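Local coordinates for protein alkaline phosphatase (Thermus thermophilus, PDB 7KWD) that probably hydrolyses phosphate monoesters as a homodimeric alkaline phosphatase that holds two zinc ions and one magnesium ion in its active site, at residues R37-L41 and H261-F265; I235-Q240 and Q345-H351. One frame throughout, in Å; residues are numbered along the deposited sequence.

Overall arrangement
The two contacts lie on opposite sides of the chain's centre, centres about 37 Å and nearest atoms about 22 Å apart, sharing no helix or strand. Contact 1 joins the starts of parallel strands 40-46 and 265-271, away from the metal sites; N40, L41, G264 and F265 are buried, R39 and 261-263 more open. Contact 2 joins helix 234-239 to the lead-in of helix 349-356, the S348 side chain about 11 Å from that of zinc ligand H279; I235, D236, A347 and S348 are buried, F239, Q240 and R346 partly exposed. Contact 1 combines one backbone bond, an asparagine capturing an amide and a glycine-containing turn; contact 2 relies on aspartate, glutamine and an arginine-phenylalanine stack.

Contact 1: residues R37-L41 and H261-F265; sequences RYRNL and HRGGF
Segment 37-41 runs extended into strand 40-46, interrupted at R39 by a psi of -30°, while 261-265 makes a type I turn from H261 to G264 and then enters strand 265-271. The turn is closed by G264 N donating to H261 O at 3.3 Å. G264 follows with phi 86° and psi 179°, and a side chain here would clash with R39 O and N40 OD1; N40 OD1 lies 3.1 Å from G264 CA. N40 and F265 are in register, their CA atoms 5.1 Å apart. L41 N donates to F265 O over 3.1 Å, and the same carbonyl receives a CA-H···O contact from N40 CA at 3.3 Å. F265 N is satisfied by a side chain: with chi1 m, N40 offers OD1 at 2.9 Å, while its ND2 donates to T310 OG1. F265, chi1 p, places its ring face against N40 CB, 4.0 Å from the centroid, a CH-pi contact. R39 reaches the turn with chi1 t, its NH1 2.7 Å from R262 O. Its NE pairs with D309, and R39 O accepts from K134 NZ. R39 NH2 donates to water 1 at 3.2 Å, which bridges weakly to H261 O at 3.4 Å. The backbone pairing continues from L41 to L267, the ladder of adjacent parallel strands in the central sheet of the alkaline phosphatase fold.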
loop_
_atom_site.group_PDB
_atom_site.type_symbol
_atom_site.label_atom_id
_atom_site.label_comp_id
_atom_site.label_asym_id
_atom_site.label_seq_id
_atom_site.Cartn_x
_atom_site.Cartn_y
_atom_site.Cartn_z
ATOM N N ARG A 37 -25.787 -2.465 17.902
ATOM C CA ARG A 37 -25.893 -3.901 18.120
ATOM C C ARG A 37 -26.610 -4.530 16.935
ATOM O O ARG A 37 -27.351 -3.861 16.217
ATOM C CB ARG A 37 -26.608 -4.206 19.398
ATOM C CG ARG A 37 -25.810 -3.823 20.624
ATOM C CD ARG A 37 -26.764 -3.366 21.708
ATOM N NE ARG A 37 -26.175 -2.578 22.796
ATOM C CZ ARG A 37 -26.111 -2.985 24.065
ATOM N NH1 ARG A 37 -26.548 -4.193 24.404
ATOM N NH2 ARG A 37 -25.594 -2.195 24.987
ATOM N N TYR A 38 -26.332 -5.816 16.716
ATOM C CA TYR A 38 -26.781 -6.529 15.545
ATOM C C TYR A 38 -27.119 -7.945 15.962
ATOM O O TYR A 38 -26.655 -8.426 16.996
ATOM C CB TYR A 38 -25.701 -6.537 14.447
ATOM C CG TYR A 38 -25.329 -5.163 13.971
ATOM C CD1 TYR A 38 -26.013 -4.553 12.936
ATOM C CD2 TYR A 38 -24.276 -4.482 14.558
ATOM C CE1 TYR A 38 -25.645 -3.280 12.495
ATOM C CE2 TYR A 38 -23.913 -3.221 14.147
ATOM C CZ TYR A 38 -24.592 -2.619 13.121
ATOM O OH TYR A 38 -24.219 -1.367 12.718
ATOM N N ARG A 39 -27.946 -8.599 15.139
ATOM C CA ARG A 39 -28.245 -10.013 15.297
ATOM C C ARG A 39 -27.398 -10.901 14.397
ATOM O O ARG A 39 -27.131 -12.050 14.755
ATOM C CB ARG A 39 -29.730 -10.315 15.006
ATOM C CG ARG A 39 -30.225 -11.603 15.741
ATOM C CD ARG A 39 -31.684 -12.020 15.413
ATOM N NE ARG A 39 -31.912 -11.909 13.987
ATOM C CZ ARG A 39 -32.412 -12.860 13.204
ATOM N NH1 ARG A 39 -32.791 -14.028 13.713
ATOM N NH2 ARG A 39 -32.531 -12.611 11.893
ATOM N N ASN A 40 -26.992 -10.400 13.232
ATOM C CA ASN A 40 -26.255 -11.187 12.250
ATOM C C ASN A 40 -24.960 -10.465 11.894
ATOM O O ASN A 40 -24.884 -9.239 11.918
ATOM C CB ASN A 40 -27.067 -11.423 10.978
ATOM C CG ASN A 40 -28.425 -12.021 11.254
ATOM O OD1 ASN A 40 -28.558 -12.993 12.002
ATOM N ND2 ASN A 40 -29.447 -11.444 10.654
ATOM N N LEU A 41 -23.948 -11.252 11.537
ATOM C CA LEU A 41 -22.612 -10.740 11.250
ATOM C C LEU A 41 -22.106 -11.475 10.028
ATOM O O LEU A 41 -22.068 -12.710 10.019
ATOM C CB LEU A 41 -21.667 -10.978 12.427
ATOM C CG LEU A 41 -20.206 -10.599 12.220
ATOM C CD1 LEU A 41 -20.070 -9.096 12.099
ATOM C CD2 LEU A 41 -19.390 -11.129 13.388
ATOM N N HIS A 261 -32.334 -19.187 9.800
ATOM C CA HIS A 261 -32.176 -19.658 11.174
ATOM C C HIS A 261 -32.718 -18.647 12.170
ATOM O O HIS A 261 -32.457 -17.441 12.083
ATOM C CB HIS A 261 -30.686 -19.913 11.421
ATOM C CG HIS A 261 -30.373 -20.767 12.610
ATOM N ND1 HIS A 261 -30.407 -22.147 12.565
ATOM C CD2 HIS A 261 -29.919 -20.439 13.851
ATOM C CE1 HIS A 261 -30.034 -22.632 13.742
ATOM N NE2 HIS A 261 -29.731 -21.617 14.540
ATOM N N ARG A 262 -33.471 -19.151 13.149
ATOM C CA ARG A 262 -34.211 -18.255 14.040
ATOM C C ARG A 262 -33.268 -17.453 14.921
ATOM O O ARG A 262 -33.426 -16.227 15.078
ATOM C CB ARG A 262 -35.193 -19.060 14.892
ATOM C CG ARG A 262 -36.134 -18.224 15.760
ATOM C CD ARG A 262 -36.539 -18.986 17.030
ATOM N NE ARG A 262 -37.976 -18.930 17.300
ATOM C CZ ARG A 262 -38.602 -17.897 17.862
ATOM N NH1 ARG A 262 -37.924 -16.812 18.216
ATOM N NH2 ARG A 262 -39.912 -17.950 18.066
ATOM N N GLY A 263 -32.246 -18.111 15.449
ATOM C CA GLY A 263 -31.262 -17.466 16.311
ATOM C C GLY A 263 -30.283 -16.521 15.636
ATOM O O GLY A 263 -29.421 -15.964 16.323
ATOM N N GLY A 264 -30.397 -16.285 14.341
ATOM C CA GLY A 264 -29.435 -15.431 13.677
ATOM C C GLY A 264 -28.221 -16.228 13.244
ATOM O O GLY A 264 -28.115 -17.442 13.478
ATOM N N PHE A 265 -27.281 -15.535 12.595
ATOM C CA PHE A 265 -26.162 -16.252 11.994
ATOM C C PHE A 265 -24.903 -15.415 11.887
ATOM O O PHE A 265 -24.936 -14.182 11.943
ATOM C CB PHE A 265 -26.547 -16.746 10.585
ATOM C CG PHE A 265 -26.588 -15.644 9.544
ATOM C CD1 PHE A 265 -27.791 -15.009 9.250
ATOM C CD2 PHE A 265 -25.427 -15.277 8.836
ATOM C CE1 PHE A 265 -27.838 -13.992 8.293
ATOM C CE2 PHE A 265 -25.467 -14.278 7.878
ATOM C CZ PHE A 265 -26.693 -13.640 7.596
HETATM O O HOH W 1 -34.113 -15.005 10.443
#

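Contact 2: residues I235-Q240 and Q345-H351; sequences IDRRFQ and QRASFEH
Helix 234-239 packs against an irregular strip, 345-348, that leads into helix 349-356; D236 lies nearest A347 and F239 nearest R346, with CA-CA distances of 5.1 and 5.5 Å. I235 (chi1 t, chi2 t) points at the strip, its CG2 3.6 Å from S348 N and its CD1 4.0 Å from Q345 CB, and also touches W288. D236, chi1 m, grips S348 twice: OD1 accepts from S348 N at 2.8 Å, and OD2 from S348 OG at a very short 2.5 Å. S348 (chi1 p) is the N-cap, its OG accepting from H351 N at 3.1 Å. Water 2 donates to D236 OD2 (2.5 Å) and E350 OE1 (2.8 Å). F239, chi1 m, carries the R346 guanidinium flat on its ring, with R346 CZ 4.6 Å from the centroid and planes at 21°; R346 CD adds a CH-pi contact at 3.8 Å. Q240 donates from NE2 to R346 O at 2.8 Å, and its CG lies over the H351 ring, 3.9 Å from the centroid. Since the S348 hydroxyl gives its proton to D236 yet still accepts from H351 N, the cap is fixed by a carboxylate from outside its own helix, while the R346-F239 stack lies among partly exposed residues.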
loop_
_atom_site.group_PDB
_atom_site.type_symbol
_atom_site.label_atom_id
_atom_site.label_comp_id
_atom_site.label_asym_id
_atom_site.label_seq_id
_atom_site.Cartn_x
_atom_site.Cartn_y
_atom_site.Cartn_z
ATOM N N ILE A 235 -10.113 -16.154 -13.064
ATOM C CA ILE A 235 -9.707 -16.014 -14.464
ATOM C C ILE A 235 -9.804 -17.358 -15.180
ATOM O O ILE A 235 -10.159 -17.425 -16.360
ATOM C CB ILE A 235 -8.293 -15.403 -14.560
ATOM C CG1 ILE A 235 -8.021 -14.971 -16.003
ATOM C CG2 ILE A 235 -7.213 -16.361 -14.058
ATOM C CD1 ILE A 235 -6.727 -14.216 -16.204
ATOM N N ASP A 236 -9.523 -18.443 -14.475
ATOM C CA ASP A 236 -9.556 -19.767 -15.087
ATOM C C ASP A 236 -10.993 -20.263 -15.205
ATOM O O ASP A 236 -11.387 -20.779 -16.254
ATOM C CB ASP A 236 -8.672 -20.716 -14.272
ATOM C CG ASP A 236 -7.196 -20.287 -14.259
ATOM O OD1 ASP A 236 -6.714 -19.772 -15.282
ATOM O OD2 ASP A 236 -6.503 -20.466 -13.226
ATOM N N ARG A 237 -11.808 -20.055 -14.173
ATOM C CA ARG A 237 -13.218 -20.409 -14.263
ATOM C C ARG A 237 -13.878 -19.697 -15.434
ATOM O O ARG A 237 -14.664 -20.302 -16.177
ATOM C CB ARG A 237 -13.918 -20.047 -12.947
ATOM C CG ARG A 237 -15.416 -20.271 -12.917
ATOM C CD ARG A 237 -16.093 -19.435 -11.816
ATOM N NE ARG A 237 -16.304 -18.089 -12.325
ATOM C CZ ARG A 237 -17.322 -17.755 -13.113
ATOM N NH1 ARG A 237 -18.224 -18.673 -13.445
ATOM N NH2 ARG A 237 -17.452 -16.513 -13.548
ATOM N N ARG A 238 -13.583 -18.401 -15.591
ATOM C CA ARG A 238 -14.280 -17.560 -16.554
ATOM C C ARG A 238 -13.909 -17.929 -17.988
ATOM O O ARG A 238 -14.790 -18.067 -18.838
ATOM C CB ARG A 238 -13.956 -16.084 -16.286
ATOM C CG ARG A 238 -14.700 -15.085 -17.187
ATOM C CD ARG A 238 -14.551 -13.631 -16.668
ATOM N NE ARG A 238 -15.342 -13.474 -15.450
ATOM C CZ ARG A 238 -16.603 -13.075 -15.442
ATOM N NH1 ARG A 238 -17.192 -12.757 -16.588
ATOM N NH2 ARG A 238 -17.268 -12.980 -14.293
ATOM N N PHE A 239 -12.618 -18.113 -18.267
ATOM C CA PHE A 239 -12.124 -18.224 -19.631
ATOM C C PHE A 239 -11.694 -19.619 -20.049
ATOM O O PHE A 239 -11.488 -19.835 -21.242
ATOM C CB PHE A 239 -10.944 -17.274 -19.833
ATOM C CG PHE A 239 -11.304 -15.856 -19.649
ATOM C CD1 PHE A 239 -12.258 -15.263 -20.459
ATOM C CD2 PHE A 239 -10.720 -15.109 -18.656
ATOM C CE1 PHE A 239 -12.607 -13.945 -20.280
ATOM C CE2 PHE A 239 -11.061 -13.787 -18.483
ATOM C CZ PHE A 239 -12.004 -13.207 -19.292
ATOM N N GLN A 240 -11.530 -20.555 -19.123
ATOM C CA GLN A 240 -11.122 -21.901 -19.469
ATOM C C GLN A 240 -12.219 -22.917 -19.202
ATOM O O GLN A 240 -11.934 -24.108 -19.151
ATOM C CB GLN A 240 -9.856 -22.311 -18.711
ATOM C CG GLN A 240 -8.718 -21.372 -18.870
ATOM C CD GLN A 240 -8.200 -21.340 -20.297
ATOM O OE1 GLN A 240 -8.190 -22.366 -20.975
ATOM N NE2 GLN A 240 -7.752 -20.151 -20.758
ATOM N N GLN A 345 -5.666 -11.255 -21.089
ATOM C CA GLN A 345 -5.314 -12.457 -20.335
ATOM C C GLN A 345 -6.506 -13.398 -20.223
ATOM O O GLN A 345 -7.654 -12.972 -20.115
ATOM C CB GLN A 345 -4.781 -12.083 -18.958
ATOM C CG GLN A 345 -3.488 -11.325 -19.063
ATOM C CD GLN A 345 -2.735 -11.301 -17.779
ATOM O OE1 GLN A 345 -3.127 -11.941 -16.825
ATOM N NE2 GLN A 345 -1.629 -10.576 -17.751
ATOM N N ARG A 346 -6.219 -14.702 -20.312
ATOM C CA ARG A 346 -7.250 -15.725 -20.346
ATOM C C ARG A 346 -6.969 -16.883 -19.387
ATOM O O ARG A 346 -7.804 -17.795 -19.289
ATOM C CB ARG A 346 -7.423 -16.289 -21.775
ATOM C CG ARG A 346 -7.995 -15.308 -22.806
ATOM C CD ARG A 346 -9.481 -15.059 -22.590
ATOM N NE ARG A 346 -9.974 -14.068 -23.531
ATOM C CZ ARG A 346 -9.910 -12.756 -23.347
ATOM N NH1 ARG A 346 -9.382 -12.248 -22.234
ATOM N NH2 ARG A 346 -10.397 -11.944 -24.270
ATOM N N ALA A 347 -5.834 -16.884 -18.687
ATOM C CA ALA A 347 -5.581 -17.925 -17.694
ATOM C C ALA A 347 -4.504 -17.446 -16.721
ATOM O O ALA A 347 -3.766 -16.490 -16.984
ATOM C CB ALA A 347 -5.154 -19.247 -18.361
ATOM N N SER A 348 -4.443 -18.120 -15.579
ATOM C CA SER A 348 -3.432 -17.841 -14.575
ATOM C C SER A 348 -2.137 -18.601 -14.861
ATOM O O SER A 348 -2.113 -19.572 -15.608
ATOM C CB SER A 348 -3.947 -18.267 -13.203
ATOM O OG SER A 348 -4.144 -19.686 -13.175
ATOM N N PHE A 349 -1.055 -18.165 -14.211
ATOM C CA PHE A 349 0.192 -18.925 -14.221
ATOM C C PHE A 349 -0.021 -20.361 -13.741
ATOM O O PHE A 349 0.676 -21.275 -14.187
ATOM C CB PHE A 349 1.223 -18.233 -13.326
ATOM C CG PHE A 349 1.844 -16.981 -13.919
ATOM C CD1 PHE A 349 1.871 -16.765 -15.285
ATOM C CD2 PHE A 349 2.428 -16.029 -13.091
ATOM C CE1 PHE A 349 2.467 -15.632 -15.804
ATOM C CE2 PHE A 349 3.009 -14.898 -13.607
ATOM C CZ PHE A 349 3.038 -14.704 -14.969
ATOM N N GLU A 350 -0.942 -20.565 -12.800
ATOM C CA GLU A 350 -1.190 -21.891 -12.240
ATOM C C GLU A 350 -1.759 -22.817 -13.289
ATOM O O GLU A 350 -1.392 -23.997 -13.366
ATOM C CB GLU A 350 -2.147 -21.771 -11.052
ATOM C CG GLU A 350 -2.751 -23.081 -10.557
ATOM C CD GLU A 350 -3.683 -22.871 -9.357
ATOM O OE1 GLU A 350 -4.921 -22.879 -9.544
ATOM O OE2 GLU A 350 -3.177 -22.684 -8.229
ATOM N N HIS A 351 -2.664 -22.291 -14.106
ATOM C CA HIS A 351 -3.258 -23.094 -15.168
ATOM C C HIS A 351 -2.263 -23.316 -16.290
ATOM O O HIS A 351 -2.093 -24.446 -16.760
ATOM C CB HIS A 351 -4.501 -22.395 -15.651
ATOM C CG HIS A 351 -5.236 -23.122 -16.715
ATOM N ND1 HIS A 351 -6.200 -24.061 -16.436
ATOM C CD2 HIS A 351 -5.176 -23.020 -18.062
ATOM C CE1 HIS A 351 -6.709 -24.502 -17.569
ATOM N NE2 HIS A 351 -6.109 -23.883 -18.570
HETATM O O HOH W 2 -6.956 -22.170 -11.395
#